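Local structure of 3-hydroxyacyl-CoA dehydrogenase type-2 (Mycobacterium avium, 3PPI) at residues R48-A52 with D53-V57. The protein probably catalyses the NAD-dependent oxidation of 3-hydroxyacyl-CoA substrates to 3-ketoacyl-CoA, as a member of the short-chain dehydrogenase/reductase family. Sequence-based numbering, arbitrary orientation.
Sequences RRLHA and DGLGV
Leu-50 lays its CB and CD2 alongside the CD1 methyl of Leu-55, the two side chains running in the same direction, with Leu-50 CB and Leu-55 CD1 4.0 Å apart. They meet where helix 41-52 ends in a Schellman motif and the chain turns into strand 56-61, within the first beta-alpha-beta unit of a Rossmann fold. The reversal is made at Gly-54, whose phi of 108° turns the chain out of the helix. Two backbone bonds tie the turn back to the end of the helix: Leu-55 N to Leu-50 O at 3.1 Å, and Gly-54 N to His-51 O, also 3.1 Å, where the donor stands above the carbonyl plane. His-51 O is shared with the guanidinium of Arg-77. Farther along, the CG2 methyl of Val-57 points at the helix backbone, 3.8 Å from His-51 N, and also touches Leu-50 CB. Ala-33 of strand 31-36 and Leu-260 of helix 249-261 add to the apolar packing on Leu-50.

On the more exposed side, Arg-49 and Asp-53 form a salt bridge one helical turn apart. Arg-49 starts with CG anti to its N (chi1 175°) and bends at chi2, which brings NE to 3.0 Å from Asp-53 OD2. The oxygen lies near the guanidinium plane and is met on its syn side, somewhat out of the carboxylate plane, while the two flat groups stand 79° apart. Arg-49 NH1 pairs instead with Asp-254 of helix 249-261, so the guanidinium is held by two carboxylates. A water closes the remaining corner, donating to Asp-53 OD2 at 2.6 Å and accepting from Arg-49 NH2 at 3.2 Å.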
loop_
_atom_site.group_PDB
_atom_site.type_symbol
_atom_site.label_atom_id
_atom_site.label_comp_id
_atom_site.label_asym_id
_atom_site.label_seq_id
_atom_site.Cartn_x
_atom_site.Cartn_y
_atom_site.Cartn_z
ATOM N N ARG A 48 15.438 -7.456 -26.887
ATOM C CA ARG A 48 15.762 -6.552 -27.990
ATOM C C ARG A 48 16.346 -5.235 -27.458
ATOM O O ARG A 48 17.334 -4.734 -27.987
ATOM C CB ARG A 48 14.519 -6.280 -28.846
ATOM C CG ARG A 48 14.068 -7.480 -29.670
ATOM C CD ARG A 48 12.901 -7.127 -30.560
ATOM N NE ARG A 48 12.404 -8.280 -31.319
ATOM C CZ ARG A 48 12.928 -8.720 -32.462
ATOM N NH1 ARG A 48 13.992 -8.125 -32.994
ATOM N NH2 ARG A 48 12.393 -9.771 -33.070
ATOM N N ARG A 49 15.724 -4.687 -26.421
ATOM C CA ARG A 49 16.164 -3.428 -25.812
ATOM C C ARG A 49 17.542 -3.558 -25.175
ATOM O O ARG A 49 18.417 -2.731 -25.408
ATOM C CB ARG A 49 15.164 -2.976 -24.740
ATOM C CG ARG A 49 15.570 -1.737 -23.936
ATOM C CD ARG A 49 15.834 -0.515 -24.811
ATOM N NE ARG A 49 16.233 0.628 -23.989
ATOM C CZ ARG A 49 15.415 1.545 -23.478
ATOM N NH1 ARG A 49 14.107 1.512 -23.684
ATOM N NH2 ARG A 49 15.922 2.514 -22.736
ATOM N N LEU A 50 17.725 -4.574 -24.338
ATOM C CA LEU A 50 19.007 -4.724 -23.648
ATOM C C LEU A 50 20.141 -5.015 -24.643
ATOM O O LEU A 50 21.245 -4.505 -24.489
ATOM C CB LEU A 50 18.925 -5.799 -22.576
ATOM C CG LEU A 50 17.989 -5.541 -21.393
ATOM C CD1 LEU A 50 18.137 -6.700 -20.361
ATOM C CD2 LEU A 50 18.247 -4.182 -20.752
ATOM N N HIS A 51 19.848 -5.804 -25.675
ATOM C CA HIS A 51 20.807 -6.093 -26.733
ATOM C C HIS A 51 21.199 -4.810 -27.494
ATOM O O HIS A 51 22.385 -4.546 -27.704
ATOM C CB HIS A 51 20.230 -7.150 -27.685
ATOM C CG HIS A 51 21.114 -7.448 -28.854
ATOM N ND1 HIS A 51 20.997 -6.794 -30.061
ATOM C CD2 HIS A 51 22.146 -8.311 -28.993
ATOM C CE1 HIS A 51 21.910 -7.252 -30.898
ATOM N NE2 HIS A 51 22.618 -8.176 -30.275
ATOM N N ALA A 52 20.207 -4.010 -27.887
ATOM C CA ALA A 52 20.467 -2.721 -28.536
ATOM C C ALA A 52 21.258 -1.754 -27.640
ATOM O O ALA A 52 22.028 -0.944 -28.139
ATOM C CB ALA A 52 19.170 -2.071 -28.974
ATOM N N ASP A 53 21.077 -1.853 -26.322
ATOM C CA ASP A 53 21.826 -1.003 -25.381
ATOM C C ASP A 53 23.252 -1.469 -25.094
ATOM O O ASP A 53 23.953 -0.838 -24.293
ATOM C CB ASP A 53 21.083 -0.880 -24.052
ATOM C CG ASP A 53 19.846 -0.011 -24.148
ATOM O OD1 ASP A 53 19.643 0.629 -25.202
ATOM O OD2 ASP A 53 19.069 0.020 -23.164
ATOM N N GLY A 54 23.667 -2.574 -25.695
ATOM C CA GLY A 54 25.062 -3.002 -25.623
ATOM C C GLY A 54 25.338 -4.219 -24.760
ATOM O O GLY A 54 26.485 -4.628 -24.641
ATOM N N LEU A 55 24.302 -4.806 -24.156
ATOM C CA LEU A 55 24.486 -6.023 -23.335
ATOM C C LEU A 55 24.521 -7.286 -24.194
ATOM O O LEU A 55 23.857 -7.362 -25.219
ATOM C CB LEU A 55 23.362 -6.169 -22.296
ATOM C CG LEU A 55 23.469 -5.265 -21.066
ATOM C CD1 LEU A 55 22.134 -5.217 -20.323
ATOM C CD2 LEU A 55 24.593 -5.732 -20.145
ATOM N N GLY A 56 25.304 -8.270 -23.767
ATOM C CA GLY A 56 25.149 -9.637 -24.259
ATOM C C GLY A 56 23.928 -10.174 -23.530
ATOM O O GLY A 56 23.764 -9.898 -22.341
ATOM N N VAL A 57 23.060 -10.910 -24.226
ATOM C CA VAL A 57 21.798 -11.368 -23.649
ATOM C C VAL A 57 21.536 -12.851 -23.877
ATOM O O VAL A 57 21.712 -13.370 -24.989
ATOM C CB VAL A 57 20.612 -10.573 -24.205
ATOM C CG1 VAL A 57 19.325 -10.990 -23.505
ATOM C CG2 VAL A 57 20.831 -9.080 -24.013
HETATM O O HOH W 1 18.831 1.901 -21.438
#